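Local coordinates for protein Thf1 (Thermosynechococcus elongatus, PDB 5MJR) that associates with the FtsH protease complex involved in photosystem II repair and may be involved in photosynthetic membrane biogenesis, at residues A[25-30]-A[49-54]; A[37-42]-A[91-96]; A[128-133]-A[140-145]; A[158-163]-A[173-178]. All coordinates share one frame; numbering follows the deposited sequence.

Contact 1 of 4, residues A[25-30]-A[49-54]; sequences SDTKRA and ELLVEI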
# COMPACT_ATOMS: atom_id res chain seq x y z
N SER A 25 10.93 0.28 18.91
CA SER A 25 10.63 -0.59 20.04
C SER A 25 9.29 -0.27 20.73
O SER A 25 8.55 -1.19 21.13
CB SER A 25 11.73 -0.59 21.07
OG SER A 25 12.90 -1.19 20.45
N ASP A 26 8.98 1.04 20.83
CA ASP A 26 7.69 1.46 21.36
C ASP A 26 6.56 0.99 20.42
O ASP A 26 5.54 0.55 20.87
CB ASP A 26 7.67 2.99 21.49
CG ASP A 26 8.60 3.51 22.57
OD1 ASP A 26 8.68 2.90 23.70
OD2 ASP A 26 9.33 4.56 22.26
N THR A 27 6.77 1.17 19.11
CA THR A 27 5.76 0.73 18.14
C THR A 27 5.51 -0.82 18.26
O THR A 27 4.35 -1.26 18.29
CB THR A 27 6.25 1.12 16.72
OG1 THR A 27 6.28 2.54 16.70
CG2 THR A 27 5.31 0.60 15.64
N LYS A 28 6.58 -1.62 18.35
CA LYS A 28 6.41 -3.04 18.47
C LYS A 28 5.74 -3.41 19.79
O LYS A 28 4.85 -4.25 19.79
CB LYS A 28 7.75 -3.71 18.39
CG LYS A 28 8.33 -3.75 16.95
CD LYS A 28 9.59 -4.61 16.86
CE LYS A 28 10.22 -4.63 15.47
NZ LYS A 28 11.47 -5.51 15.36
N ARG A 29 6.10 -2.73 20.89
CA ARG A 29 5.41 -3.06 22.13
C ARG A 29 3.92 -2.75 22.08
O ARG A 29 3.10 -3.49 22.57
CB ARG A 29 5.99 -2.21 23.27
CG ARG A 29 7.17 -2.84 23.87
CD ARG A 29 7.64 -2.12 25.23
NE ARG A 29 8.39 -0.87 24.90
CZ ARG A 29 9.69 -0.81 24.59
NH1 ARG A 29 10.50 -1.92 24.59
NH2 ARG A 29 10.24 0.40 24.33
N ALA A 30 3.55 -1.63 21.41
CA ALA A 30 2.17 -1.26 21.22
C ALA A 30 1.40 -2.34 20.42
O ALA A 30 0.27 -2.68 20.70
CB ALA A 30 2.03 0.13 20.65
N GLU A 49 8.60 -6.37 9.82
CA GLU A 49 9.20 -5.60 8.74
C GLU A 49 8.23 -4.45 8.35
O GLU A 49 8.71 -3.32 8.12
CB GLU A 49 9.50 -6.50 7.54
CG GLU A 49 10.77 -7.32 7.62
CD GLU A 49 11.15 -8.03 6.31
OE1 GLU A 49 10.66 -7.62 5.23
OE2 GLU A 49 11.95 -9.00 6.43
N LEU A 50 6.97 -4.70 8.25
CA LEU A 50 5.97 -3.67 7.89
C LEU A 50 5.93 -2.59 8.98
O LEU A 50 5.83 -1.39 8.69
CB LEU A 50 4.62 -4.29 7.57
CG LEU A 50 3.58 -3.35 7.00
CD1 LEU A 50 4.02 -2.62 5.72
CD2 LEU A 50 2.30 -4.09 6.83
N LEU A 51 5.92 -3.05 10.26
CA LEU A 51 5.87 -2.07 11.37
C LEU A 51 7.08 -1.12 11.27
O LEU A 51 6.92 0.10 11.49
CB LEU A 51 5.91 -2.81 12.76
CG LEU A 51 4.61 -3.47 13.17
CD1 LEU A 51 4.91 -4.32 14.41
CD2 LEU A 51 3.53 -2.44 13.59
N VAL A 52 8.26 -1.65 11.03
CA VAL A 52 9.44 -0.83 10.89
C VAL A 52 9.34 0.15 9.70
O VAL A 52 9.65 1.33 9.81
CB VAL A 52 10.73 -1.68 10.79
CG1 VAL A 52 11.95 -0.87 10.43
CG2 VAL A 52 10.94 -2.47 12.14
N GLU A 53 8.92 -0.42 8.56
CA GLU A 53 8.82 0.38 7.33
C GLU A 53 7.89 1.56 7.52
O GLU A 53 8.28 2.70 7.14
CB GLU A 53 8.33 -0.57 6.19
CG GLU A 53 8.24 0.12 4.86
CD GLU A 53 7.79 -0.80 3.75
OE1 GLU A 53 7.15 -1.86 4.06
OE2 GLU A 53 8.03 -0.47 2.56
N ILE A 54 6.74 1.38 8.11
CA ILE A 54 5.79 2.46 8.30
C ILE A 54 6.34 3.45 9.29
O ILE A 54 6.22 4.64 9.14
CB ILE A 54 4.41 1.91 8.71
CG1 ILE A 54 3.80 1.05 7.59
CG2 ILE A 54 3.51 3.04 9.15
CD1 ILE A 54 2.58 0.31 7.96
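The hydroxyl OG1 of Thr-27 is held twice, by a hydrogen bond with His-55 ND1, just past 49-54, and by a weak one with the carbonyl of Thr-23, just before helix 24-34. With chi1 at -65°, OG1 lies beside the backbone N and CG2 stands anti to the backbone N. Thr-27 CG2 thus meets Leu-51 CD2 at 4.1 Å, the two side chains sliding past each other in opposite directions. Threonine suits this buried spot because one branch serves the polar partners and the other the leucine, whose side chain also rests on Phe-31 and Leu-97.

The extended chain of Lys-28 crosses Val-52 at a slant, bringing CE to 4.0 Å from Val-52 CG2; CG comes to 4.3 Å from Leu-51 CD1, and NZ forms a salt bridge with Glu-48. Lysine therefore lays aliphatic carbon over the edge of the apolar contact while NZ carries its charge on to Glu-48. A salt bridge within helix 24-34, Arg-29 NH2 to Asp-26 OD1 at 3.0 Å, takes no part in the contact with 49-54.

The local axes approach to 10.0 Å, and their directions differ by 133°. Such oblique, roughly antiparallel packing of two successive helices joined by a short connection is a helix-loop-helix unit of an all-helical fold.

Contact 2 of 4, residues A[37-42]-A[91-96]; sequences RPIHSI and DRIFHA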
# COMPACT_ATOMS: atom_id res chain seq x y z
N ARG A 37 -2.42 -12.61 20.96
CA ARG A 37 -2.53 -14.02 20.53
C ARG A 37 -1.32 -14.38 19.75
O ARG A 37 -0.69 -13.58 19.05
CB ARG A 37 -3.82 -14.25 19.71
CG ARG A 37 -5.05 -13.92 20.51
CD ARG A 37 -6.23 -14.21 19.64
NE ARG A 37 -7.43 -13.90 20.40
CZ ARG A 37 -8.64 -14.24 20.00
NH1 ARG A 37 -8.80 -14.86 18.84
NH2 ARG A 37 -9.69 -13.91 20.75
N PRO A 38 -0.93 -15.66 19.79
CA PRO A 38 0.26 -16.08 19.09
C PRO A 38 0.24 -15.82 17.60
O PRO A 38 -0.80 -16.04 16.97
CB PRO A 38 0.29 -17.61 19.40
CG PRO A 38 -0.44 -17.76 20.62
CD PRO A 38 -1.50 -16.76 20.60
N ILE A 39 1.38 -15.39 17.08
CA ILE A 39 1.57 -15.24 15.62
C ILE A 39 2.76 -16.10 15.18
O ILE A 39 3.86 -16.00 15.74
CB ILE A 39 1.91 -13.77 15.23
CG1 ILE A 39 0.78 -12.83 15.71
CG2 ILE A 39 2.14 -13.65 13.72
CD1 ILE A 39 1.15 -11.37 15.58
N HIS A 40 2.55 -16.95 14.17
CA HIS A 40 3.65 -17.79 13.72
C HIS A 40 4.86 -17.02 13.33
O HIS A 40 4.73 -15.92 12.72
CB HIS A 40 3.17 -18.66 12.54
CG HIS A 40 4.07 -19.76 12.22
ND1 HIS A 40 5.15 -19.62 11.41
CD2 HIS A 40 4.07 -21.07 12.66
CE1 HIS A 40 5.85 -20.76 11.42
NE2 HIS A 40 5.18 -21.65 12.16
N SER A 41 6.05 -17.50 13.59
CA SER A 41 7.30 -16.84 13.18
C SER A 41 7.39 -16.37 11.75
O SER A 41 7.96 -15.33 11.49
CB SER A 41 8.56 -17.70 13.52
OG SER A 41 8.44 -18.93 12.96
N ILE A 42 6.83 -17.15 10.83
CA ILE A 42 6.87 -16.70 9.43
C ILE A 42 6.23 -15.31 9.31
O ILE A 42 6.77 -14.42 8.59
CB ILE A 42 6.13 -17.73 8.56
CG1 ILE A 42 6.85 -19.03 8.43
CG2 ILE A 42 5.87 -17.16 7.18
CD1 ILE A 42 6.03 -20.17 7.86
N ASP A 91 -7.91 -9.68 10.93
CA ASP A 91 -8.42 -8.31 11.13
C ASP A 91 -7.94 -7.67 12.46
O ASP A 91 -7.61 -6.47 12.51
CB ASP A 91 -9.94 -8.23 11.09
CG ASP A 91 -10.52 -8.59 9.66
OD1 ASP A 91 -9.74 -8.59 8.63
OD2 ASP A 91 -11.74 -8.93 9.52
N ARG A 92 -7.83 -8.47 13.51
CA ARG A 92 -7.31 -7.97 14.75
C ARG A 92 -5.85 -7.60 14.61
O ARG A 92 -5.38 -6.61 15.20
CB ARG A 92 -7.36 -9.10 15.88
CG ARG A 92 -8.73 -9.29 16.39
CD ARG A 92 -8.77 -10.58 17.23
NE ARG A 92 -10.00 -10.83 17.97
CZ ARG A 92 -10.83 -11.85 17.81
NH1 ARG A 92 -10.63 -12.81 16.88
NH2 ARG A 92 -11.91 -11.93 18.61
N ILE A 93 -5.10 -8.34 13.85
CA ILE A 93 -3.71 -8.01 13.60
C ILE A 93 -3.58 -6.65 12.82
O ILE A 93 -2.73 -5.84 13.14
CB ILE A 93 -2.95 -9.14 12.83
CG1 ILE A 93 -2.82 -10.37 13.78
CG2 ILE A 93 -1.65 -8.69 12.28
CD1 ILE A 93 -2.34 -11.61 13.13
N PHE A 94 -4.44 -6.48 11.78
CA PHE A 94 -4.41 -5.21 11.06
C PHE A 94 -4.74 -4.00 11.97
O PHE A 94 -4.07 -2.98 11.92
CB PHE A 94 -5.34 -5.26 9.89
CG PHE A 94 -5.25 -4.02 9.03
CD1 PHE A 94 -4.17 -3.88 8.19
CD2 PHE A 94 -6.24 -3.04 9.09
CE1 PHE A 94 -4.01 -2.71 7.40
CE2 PHE A 94 -6.13 -1.89 8.31
CZ PHE A 94 -4.97 -1.76 7.48
N HIS A 95 -5.72 -4.21 12.84
CA HIS A 95 -6.11 -3.17 13.78
C HIS A 95 -4.90 -2.79 14.62
O HIS A 95 -4.56 -1.63 14.83
CB HIS A 95 -7.32 -3.63 14.58
CG HIS A 95 -7.69 -2.64 15.68
ND1 HIS A 95 -6.99 -2.63 16.91
CD2 HIS A 95 -8.73 -1.79 15.81
CE1 HIS A 95 -7.52 -1.73 17.72
NE2 HIS A 95 -8.51 -1.14 17.02
N ALA A 96 -4.27 -3.83 15.19
CA ALA A 96 -3.12 -3.64 16.06
C ALA A 96 -1.95 -2.94 15.38
O ALA A 96 -1.26 -2.05 15.93
CB ALA A 96 -2.71 -4.95 16.71
O HOH W 1 -12.08 -14.86 19.28
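Charged groups make the outer half of this contact: the guanidinium of Arg-37 lies over one face of that of Arg-92, the planes 35° apart and the NH1 atoms of Arg-37 and Arg-92 3.4 Å from each other. Two donors cannot bond each other, but Asp-89 pairs with both: a salt bridge with Arg-37 NH1 and a long, weak ion pair with Arg-92 NH1. The shared carboxylate probably helps hold the two guanidinium groups face to face. Both side chains are extended from CG to NE, the reach needed for their ends to meet at the surface.

Water completes the polar group. Water 1 accepts from Arg-37 NH2 at 3.0 Å and, weakly, from Arg-92 NH2.

The connection from helix 24-34 to helix 41-58 runs beside helix 90-100 in this all-helical fold, and His-40 is the N-cap of helix 41-58. Its ND1 accepts from Ile-42 N at 3.0 Å, nearly straight at 168°, satisfying an amide of the first turn.

Apolar contact lies inward of the arginines. Ile-39 CG1 meets Ile-93 CD1 at 4.2 Å, and both branched, buried isoleucines also touch Phe-31 of helix 24-34.

Contact 3 of 4, residues A[128-133]-A[140-145]; sequences DELNSG and NSLNHT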
# COMPACT_ATOMS: atom_id res chain seq x y z
N ASP A 128 -7.42 11.62 -18.71
CA ASP A 128 -8.16 12.84 -18.95
C ASP A 128 -8.44 13.60 -17.61
O ASP A 128 -8.29 14.81 -17.51
CB ASP A 128 -9.48 12.55 -19.62
CG ASP A 128 -9.35 12.21 -21.09
OD1 ASP A 128 -8.23 12.49 -21.66
OD2 ASP A 128 -10.36 11.73 -21.68
N GLU A 129 -8.78 12.83 -16.55
CA GLU A 129 -9.04 13.44 -15.25
C GLU A 129 -7.76 14.03 -14.65
O GLU A 129 -7.74 15.17 -14.15
CB GLU A 129 -9.69 12.42 -14.36
CG GLU A 129 -10.23 13.06 -13.16
CD GLU A 129 -11.12 12.17 -12.23
OE1 GLU A 129 -11.66 11.09 -12.63
OE2 GLU A 129 -11.36 12.66 -11.12
N LEU A 130 -6.65 13.31 -14.75
CA LEU A 130 -5.35 13.87 -14.31
C LEU A 130 -5.01 15.16 -15.10
O LEU A 130 -4.59 16.17 -14.53
CB LEU A 130 -4.27 12.86 -14.38
CG LEU A 130 -4.39 11.68 -13.39
CD1 LEU A 130 -3.47 10.53 -13.80
CD2 LEU A 130 -4.08 12.11 -11.99
N ASN A 131 -5.19 15.06 -16.42
CA ASN A 131 -4.77 16.17 -17.27
C ASN A 131 -5.69 17.43 -17.09
O ASN A 131 -5.35 18.50 -17.57
CB ASN A 131 -4.73 15.67 -18.70
CG ASN A 131 -3.52 14.83 -18.94
OD1 ASN A 131 -2.47 15.04 -18.31
ND2 ASN A 131 -3.61 13.96 -19.89
N SER A 132 -6.86 17.29 -16.55
CA SER A 132 -7.79 18.41 -16.24
C SER A 132 -7.17 19.30 -15.18
O SER A 132 -7.65 20.44 -15.00
CB SER A 132 -9.13 17.80 -15.68
OG SER A 132 -9.00 17.46 -14.14
N GLY A 133 -6.20 18.74 -14.41
CA GLY A 133 -5.53 19.51 -13.38
C GLY A 133 -6.22 19.50 -12.02
O GLY A 133 -5.62 20.03 -11.03
N ASN A 140 -6.33 12.08 -7.06
CA ASN A 140 -5.41 13.15 -6.86
C ASN A 140 -4.09 12.80 -6.13
O ASN A 140 -3.08 13.46 -6.29
CB ASN A 140 -6.04 14.35 -6.13
CG ASN A 140 -6.48 14.02 -4.70
OD1 ASN A 140 -6.90 12.94 -4.37
ND2 ASN A 140 -6.38 15.07 -3.84
N SER A 141 -4.17 11.73 -5.31
CA SER A 141 -3.03 11.24 -4.61
C SER A 141 -1.96 10.59 -5.48
O SER A 141 -0.86 10.34 -5.04
CB SER A 141 -3.42 10.28 -3.46
OG SER A 141 -3.86 9.06 -3.87
N LEU A 142 -2.27 10.34 -6.78
CA LEU A 142 -1.21 9.98 -7.71
C LEU A 142 -0.27 11.12 -8.00
O LEU A 142 0.89 10.88 -8.46
CB LEU A 142 -1.79 9.48 -9.00
CG LEU A 142 -2.53 8.16 -8.97
CD1 LEU A 142 -2.75 7.68 -10.42
CD2 LEU A 142 -2.06 7.08 -8.12
N ASN A 143 -0.72 12.35 -7.72
CA ASN A 143 0.15 13.52 -7.80
C ASN A 143 1.01 13.66 -6.54
O ASN A 143 0.85 14.56 -5.73
CB ASN A 143 -0.67 14.76 -8.08
CG ASN A 143 -1.23 14.81 -9.48
OD1 ASN A 143 -0.56 14.35 -10.41
ND2 ASN A 143 -2.45 15.37 -9.60
N HIS A 144 1.85 12.65 -6.37
CA HIS A 144 2.58 12.46 -5.13
C HIS A 144 3.88 13.25 -5.16
O HIS A 144 4.75 12.92 -6.02
CB HIS A 144 2.92 10.99 -5.02
CG HIS A 144 3.56 10.64 -3.69
ND1 HIS A 144 2.78 10.55 -2.57
CD2 HIS A 144 4.84 10.48 -3.35
CE1 HIS A 144 3.62 10.32 -1.56
NE2 HIS A 144 4.87 10.25 -2.01
N THR A 145 4.01 14.14 -4.21
CA THR A 145 5.28 14.85 -3.95
C THR A 145 5.74 14.48 -2.52
O THR A 145 4.98 14.01 -1.73
CB THR A 145 5.06 16.36 -4.21
OG1 THR A 145 4.23 16.93 -3.19
CG2 THR A 145 4.41 16.56 -5.59
O HOH W 2 -3.37 16.31 -12.16
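Where helix 123-131 runs out, the chain loops round and a short 3-10 segment, continued by an inverse gamma turn, comes back against the helix end through Leu-130, Leu-142 and Asn-143. The leucines meet by their methyls, Leu-130 CD1 lying 4.5 Å from Leu-142 CD1. This contact is loose, but both side chains are buried: Leu-130 also touches Ile-182, and Leu-142 reaches Leu-68 and Leu-156.

The polar half goes through water 2. It donates to Leu-130 O at 2.7 Å and accepts from Asn-143 ND2 at 2.9 Å, so the asparagine amide takes up a helix-end carbonyl without touching it. The same ND2 lies 4.4 Å from Leu-130 CD2, close to methyl and water alike.

Beyond Leu-130 the chain turns at Ser-132 and Gly-133. Ser-132 OG donates to Glu-129 O at 2.6 Å, toward one lone pair within the carbonyl plane, and is also hydrogen-bonded with Gln-134 N. Gly-133, with phi at 87°, suits the positive-phi step because it has no side chain to strain. A weak bond from His-144 N to Leu-142 O spans the gamma turn. The whole is a helix C-terminal region followed by a positive-phi glycine and backed by the returning loop.

Contact 4 of 4, residues A[158-163]-A[173-178]; sequences AFLQEL and ETLDQL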
# COMPACT_ATOMS: atom_id res chain seq x y z
N ALA A 158 -2.54 -1.65 -7.20
CA ALA A 158 -3.90 -2.02 -6.79
C ALA A 158 -4.97 -1.17 -7.41
O ALA A 158 -6.02 -1.65 -7.80
CB ALA A 158 -4.03 -1.99 -5.25
N PHE A 159 -4.67 0.14 -7.53
CA PHE A 159 -5.59 0.99 -8.28
C PHE A 159 -5.72 0.58 -9.72
O PHE A 159 -6.86 0.49 -10.23
CB PHE A 159 -5.06 2.43 -8.16
CG PHE A 159 -5.58 3.36 -9.23
CD1 PHE A 159 -6.96 3.58 -9.40
CD2 PHE A 159 -4.75 4.00 -10.10
CE1 PHE A 159 -7.43 4.43 -10.39
CE2 PHE A 159 -5.22 4.82 -11.13
CZ PHE A 159 -6.55 5.01 -11.26
N LEU A 160 -4.61 0.30 -10.37
CA LEU A 160 -4.67 -0.05 -11.78
C LEU A 160 -5.47 -1.32 -11.97
O LEU A 160 -6.12 -1.47 -13.04
CB LEU A 160 -3.25 -0.16 -12.33
CG LEU A 160 -2.44 1.11 -12.42
CD1 LEU A 160 -1.02 0.82 -12.77
CD2 LEU A 160 -3.08 2.17 -13.28
N GLN A 161 -5.39 -2.23 -11.01
CA GLN A 161 -6.20 -3.41 -11.08
C GLN A 161 -7.74 -3.19 -11.10
O GLN A 161 -8.42 -4.08 -11.58
CB GLN A 161 -5.85 -4.34 -9.99
CG GLN A 161 -4.51 -5.03 -10.07
CD GLN A 161 -4.28 -6.04 -8.93
OE1 GLN A 161 -4.13 -5.69 -7.77
NE2 GLN A 161 -4.27 -7.29 -9.26
N GLU A 162 -8.21 -2.03 -10.58
CA GLU A 162 -9.62 -1.71 -10.61
C GLU A 162 -10.05 -1.35 -11.97
O GLU A 162 -11.23 -1.44 -12.24
CB GLU A 162 -9.97 -0.46 -9.76
CG GLU A 162 -9.77 -0.66 -8.30
CD GLU A 162 -10.77 -1.56 -7.62
OE1 GLU A 162 -11.92 -1.76 -8.09
OE2 GLU A 162 -10.34 -2.01 -6.57
N LEU A 163 -9.15 -0.82 -12.78
CA LEU A 163 -9.51 -0.30 -14.09
C LEU A 163 -9.83 -1.47 -15.05
O LEU A 163 -9.81 -2.66 -14.74
CB LEU A 163 -8.34 0.58 -14.66
CG LEU A 163 -7.93 1.74 -13.79
CD1 LEU A 163 -6.83 2.48 -14.43
CD2 LEU A 163 -9.07 2.67 -13.48
N GLU A 173 3.15 -0.84 -20.64
CA GLU A 173 2.59 0.21 -21.43
C GLU A 173 1.89 1.21 -20.56
O GLU A 173 1.95 2.43 -20.73
CB GLU A 173 1.60 -0.44 -22.41
CG GLU A 173 1.17 0.40 -23.54
CD GLU A 173 1.45 -0.40 -24.87
OE1 GLU A 173 1.12 0.10 -26.02
OE2 GLU A 173 2.06 -1.55 -24.76
N THR A 174 1.16 0.70 -19.58
CA THR A 174 0.41 1.59 -18.67
C THR A 174 1.36 2.55 -17.89
O THR A 174 1.08 3.77 -17.79
CB THR A 174 -0.49 0.76 -17.70
OG1 THR A 174 -1.47 0.08 -18.50
CG2 THR A 174 -1.09 1.61 -16.64
N LEU A 175 2.38 1.96 -17.29
CA LEU A 175 3.34 2.73 -16.53
C LEU A 175 4.00 3.83 -17.42
O LEU A 175 4.19 4.95 -17.02
CB LEU A 175 4.34 1.86 -15.82
CG LEU A 175 3.75 0.98 -14.71
CD1 LEU A 175 4.80 0.05 -14.16
CD2 LEU A 175 3.05 1.75 -13.58
N ASP A 176 4.37 3.42 -18.62
CA ASP A 176 4.93 4.38 -19.57
C ASP A 176 3.99 5.53 -19.94
O ASP A 176 4.46 6.64 -20.12
CB ASP A 176 5.41 3.68 -20.79
CG ASP A 176 6.71 2.91 -20.59
OD1 ASP A 176 7.44 3.17 -19.56
OD2 ASP A 176 7.00 2.07 -21.48
N GLN A 177 2.71 5.26 -20.03
CA GLN A 177 1.73 6.31 -20.31
C GLN A 177 1.64 7.30 -19.11
O GLN A 177 1.36 8.46 -19.24
CB GLN A 177 0.35 5.71 -20.55
CG GLN A 177 0.17 4.95 -21.84
CD GLN A 177 -1.24 4.54 -22.16
OE1 GLN A 177 -1.58 3.34 -22.28
NE2 GLN A 177 -2.08 5.56 -22.37
N LEU A 178 1.73 6.77 -17.89
CA LEU A 178 1.62 7.60 -16.69
C LEU A 178 2.88 8.47 -16.49
O LEU A 178 2.75 9.53 -15.87
CB LEU A 178 1.39 6.72 -15.46
CG LEU A 178 0.04 6.12 -15.34
CD1 LEU A 178 -0.04 5.05 -14.22
CD2 LEU A 178 -1.02 7.21 -15.10
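Leu-160 sets both of its methyls against the methyl of Thr-174, end against end: CD2 is 3.9 Å and CD1 4.0 Å from Thr-174 CG2. The fork of the leucine thus straddles the threonine branch. Thr-174 can offer that branch because a chi1 of -64° swings CG2 away from the backbone N and toward Leu-160. The hydroxyl forms hydrogen bonds with the carbonyls of Val-167 and His-170 in the preceding residues, which makes a threonine acceptable in a buried place.

Two leucines extend the patch. Leu-175 CD2 reaches Leu-160 CD1 at 4.3 Å, and Leu-178 CD1 stands 4.3 Å from Leu-160 CD2, so each methyl of the fork has a leucine neighbour of its own. Positions 174 and 178, one turn apart, bring their side chains to the same face of helix 171-178. Leu-160 rests as well on Val-167 and Thr-168 of the short helix 166-169.

The local axes are 12.5 Å apart with directions at 107°, a steep, wide crossing, spanned where Leu-160 meets Thr-174, Leu-175 and Leu-178. No hydrogen bond passes between 158-163 and 173-178; the contact is made by methyl groups alone, so it probably depends on shape and exclusion of water, with little directional constraint.

From the N terminus, contact 1 closes first, turning helix 41-58 back onto helix 24-34 across 18 intervening residues. Contact 2 opens inside that loop, at 37-42, and closes beyond it on helix 90-100, so the two cross; they share helix 41-58, and their centres lie 13 Å apart. Contacts 3 and 4 follow in series, each closing a short span: 6 residues between 128-133 and 140-145, then 9 residues, mostly helical, between 158-163 and 173-178. These two touch where Leu-142 CD1 packs on Phe-159 CE2 at 3.8 Å. No contact nests in another. The crossing pair ties together one end of the helical body, the serial pair the opposite end.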